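Local coordinates for protein oxidase (Sinorhizobium meliloti, PDB 4FFU) that is of unestablished function but, as a MaoC-like protein similar to NodN, may have monoamine oxidase activity, at residues R80-H83 with G84-F88; F88-G91 with V92-A96. One frame throughout, in Å; residues are numbered along the deposited sequence. Where two conformers were deposited one is given.

In the fold
Followed from the N terminus, the chain leaves helix 69-72 through a loop and then enters helix 84-93, the helix that packs against the antiparallel sheet of this MaoC-like domain. Interaction 1 (80-83 with 84-88) lies where that loop becomes helix; interaction 2 (88-91 with 92-96) begins on Phe88, where the first ends, and follows the helix to its C-terminal turn. Neither closes a long loop, and they neither nest nor cross: they run in series, sharing Phe88, with centres about 12 Å apart. The first ties the loop to helix 49-59, the second ties the helix end to strands 39-46, 103-113 and 122-134. Both also touch the second subunit.

Interaction 1 of 2, residues R80-H83 with G84-F88; sequences RIAH and GTMIF
His83 and Met86, a selenomethionine here, meet at the N-terminus of helix 84-93, where His83 occupies the N-cap position. The first helical hydrogen bond starts here: His83 O accepts Ile87 N at 3.2 Å, and more weakly Met86 N at 3.0 Å, where the N-H...O angle is only 131°. Two amides of the first turn thus converge on one carbonyl.

The imidazole turns away from the helix, and its NE2 is hydrogen-bonded to Asp61 O while its ring stacks on that of His66. Met86 reaches back towards it: CG is anti to the backbone N (chi1 -168°), and a bend at chi3 delivers the terminal methyl to the ring edge, near the ring plane, with CE 3.6 Å from His83 ND1. The same methyl also meets Ala82 CB, which touches Ile87 CD1 as well, so the loop residue before the cap is received between two helix side chains. Phe52 of helix 49-59 covers Ala82 and Met86. On the Ile87 side of this packing, Ala82 CB lies 3.7 Å from Ile87 CD1.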
# COMPACT_ATOMS: atom_id res chain seq x y z
N ARG I 80 -7.20 -19.11 7.76
CA ARG I 80 -5.91 -18.42 7.70
C ARG I 80 -5.62 -17.76 9.05
O ARG I 80 -6.55 -17.31 9.73
CB ARG I 80 -5.92 -17.36 6.60
CG ARG I 80 -5.85 -17.94 5.18
CD ARG I 80 -6.20 -16.83 4.20
NE ARG I 80 -7.65 -16.63 4.15
CZ ARG I 80 -8.25 -15.65 3.49
NH1 ARG I 80 -7.52 -14.72 2.85
NH2 ARG I 80 -9.60 -15.60 3.46
N ILE I 81 -4.35 -17.71 9.43
CA ILE I 81 -3.96 -17.09 10.70
C ILE I 81 -2.98 -15.95 10.44
O ILE I 81 -2.15 -16.02 9.54
CB ILE I 81 -3.38 -18.11 11.72
CG1 ILE I 81 -2.06 -18.69 11.23
CG2 ILE I 81 -4.41 -19.22 12.01
CD1 ILE I 81 -1.30 -19.58 12.23
N ALA I 82 -3.11 -14.89 11.23
CA ALA I 82 -2.27 -13.69 11.06
C ALA I 82 -0.84 -14.00 11.39
O ALA I 82 -0.57 -14.82 12.27
CB ALA I 82 -2.78 -12.57 11.98
N HIS I 83 0.10 -13.36 10.69
CA HIS I 83 1.52 -13.48 11.02
C HIS I 83 1.75 -12.98 12.45
O HIS I 83 1.18 -11.96 12.84
CB HIS I 83 2.33 -12.53 10.14
CG HIS I 83 2.19 -12.73 8.67
ND1 HIS I 83 1.09 -12.33 7.95
CD2 HIS I 83 3.10 -13.16 7.75
CE1 HIS I 83 1.29 -12.55 6.67
NE2 HIS I 83 2.50 -13.06 6.52
N GLY I 84 2.60 -13.67 13.21
CA GLY I 84 3.00 -13.21 14.53
C GLY I 84 3.54 -11.77 14.54
O GLY I 84 3.22 -10.98 15.43
N THR I 85 4.35 -11.45 13.54
CA THR I 85 4.93 -10.12 13.46
C THR I 85 3.87 -9.05 13.17
O THR I 85 4.10 -7.90 13.51
CB THR I 85 6.05 -10.02 12.39
OG1 THR I 85 5.59 -10.56 11.15
CG2 THR I 85 7.34 -10.75 12.84
N MSE I 86 2.75 -9.42 12.55
CA MSE I 86 1.63 -8.45 12.31
C MSE I 86 0.91 -8.14 13.62
O MSE I 86 0.61 -6.97 13.93
CB MSE I 86 0.57 -9.01 11.35
CG MSE I 86 -0.36 -7.86 10.94
SE MSE I 86 -2.09 -8.66 10.39
CE MSE I 86 -1.49 -10.20 9.33
N ILE I 87 0.63 -9.17 14.39
CA ILE I 87 -0.09 -8.92 15.66
C ILE I 87 0.79 -8.09 16.58
O ILE I 87 0.33 -7.18 17.26
CB ILE I 87 -0.59 -10.24 16.27
CG1 ILE I 87 -1.51 -10.94 15.24
CG2 ILE I 87 -1.37 -10.01 17.56
CD1 ILE I 87 -2.61 -10.04 14.65
N PHE I 88 2.08 -8.37 16.55
CA PHE I 88 3.05 -7.58 17.30
C PHE I 88 3.11 -6.13 16.82
O PHE I 88 2.98 -5.21 17.63
CB PHE I 88 4.43 -8.23 17.26
CG PHE I 88 5.46 -7.54 18.12
CD1 PHE I 88 5.25 -7.35 19.48
CD2 PHE I 88 6.68 -7.12 17.55
CE1 PHE I 88 6.19 -6.71 20.28
CE2 PHE I 88 7.63 -6.48 18.36
CZ PHE I 88 7.39 -6.27 19.71

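Interaction 2 of 2, residues F88-G91 with V92-A96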
# COMPACT_ATOMS: atom_id res chain seq x y z
N PHE I 88 2.08 -8.37 16.55
CA PHE I 88 3.05 -7.58 17.30
C PHE I 88 3.11 -6.13 16.82
O PHE I 88 2.98 -5.21 17.63
CB PHE I 88 4.43 -8.23 17.26
CG PHE I 88 5.46 -7.54 18.12
CD1 PHE I 88 5.25 -7.35 19.48
CD2 PHE I 88 6.68 -7.12 17.55
CE1 PHE I 88 6.19 -6.71 20.28
CE2 PHE I 88 7.63 -6.48 18.36
CZ PHE I 88 7.39 -6.27 19.71
N SER I 89 3.35 -5.92 15.51
CA SER I 89 3.49 -4.57 14.95
C SER I 89 2.24 -3.72 15.10
O SER I 89 2.32 -2.55 15.45
CB SER I 89 3.90 -4.63 13.47
OG SER I 89 5.13 -5.33 13.33
N ILE I 90 1.08 -4.32 14.82
CA ILE I 90 -0.17 -3.58 14.98
C ILE I 90 -0.48 -3.38 16.45
O ILE I 90 -0.92 -2.28 16.86
CB ILE I 90 -1.35 -4.22 14.21
CG1 ILE I 90 -1.07 -4.12 12.70
CG2 ILE I 90 -2.68 -3.51 14.51
CD1 ILE I 90 -2.17 -4.75 11.86
N GLY I 91 -0.27 -4.42 17.26
CA GLY I 91 -0.56 -4.28 18.70
C GLY I 91 0.23 -3.13 19.33
O GLY I 91 -0.32 -2.37 20.10
N VAL I 92 1.52 -3.03 18.99
CA VAL I 92 2.39 -1.94 19.42
C VAL I 92 1.98 -0.62 18.78
O VAL I 92 1.93 0.43 19.44
CB VAL I 92 3.89 -2.28 19.11
CG1 VAL I 92 4.78 -1.03 19.25
CG2 VAL I 92 4.36 -3.42 20.01
N GLY I 93 1.66 -0.66 17.48
CA GLY I 93 1.25 0.54 16.76
C GLY I 93 0.03 1.20 17.37
O GLY I 93 -0.04 2.43 17.38
N LEU I 94 -0.93 0.40 17.85
CA LEU I 94 -2.12 0.95 18.50
C LEU I 94 -1.78 1.85 19.68
O LEU I 94 -2.55 2.76 20.02
CB LEU I 94 -3.05 -0.18 18.98
CG LEU I 94 -3.83 -0.86 17.86
CD1 LEU I 94 -4.43 -2.14 18.43
CD2 LEU I 94 -4.91 0.07 17.34
N THR I 95 -0.63 1.59 20.32
CA THR I 95 -0.18 2.42 21.49
C THR I 95 0.51 3.76 21.09
O THR I 95 0.87 4.58 21.97
CB THR I 95 0.79 1.65 22.41
OG1 THR I 95 2.10 1.56 21.81
CG2 THR I 95 0.27 0.24 22.71
N ALA I 96 0.71 3.98 19.79
CA ALA I 96 1.55 5.09 19.34
C ALA I 96 0.71 6.35 19.18
O ALA I 96 0.65 6.92 18.10
CB ALA I 96 2.21 4.75 18.01
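Val92 lays its CG2 methyl over one face of the Phe88 ring, a CH-pi contact in which CG2 stands 4.2 Å from the ring centroid and 27° off the normal. The two side chains lie alongside each other one helical turn apart. With CG1 of Val92 anti to its own nitrogen (chi1 167°), CG2 is left on the side of that nitrogen, above the ring and 3.3 Å from Phe88 O.

Along the backbone the last turns of the alpha-helix are drawn by i to i+4 hydrogen bonds. Val92 N reaches Phe88 O at 3.0 Å, Gly93 N reaches Ser89 O, and Leu94 N reaches Ile90 O. Leu94 CG also packs over Ile90 O, at 3.4 Å.

A type I turn from Gly93 to Ala96 then carries the chain onward. Thr95 folds back on the helix: its N and its OG1 both hydrogen-bond to Val92 O, OG1 at 2.6 Å and in the carbonyl plane. The methyl of the same side chain, Thr95 CG2, rests in van der Waals contact 3.7 Å from Gly91 O. A valine here would probably leave Val92 O with the backbone amide of Thr95's position alone and let the turn be held less firmly.

Around this helix end, Gly91 O is hydrogen-bonded to Thr125 OG1 of strand 122-134. Ile90, Leu94 and Thr95 pack on strands 39-46 and 122-134, Val92 meets Tyr108 of strand 103-113, and Thr85 of the second subunit, on its own helix 84-93, touches Phe88, Ser89 and Val92.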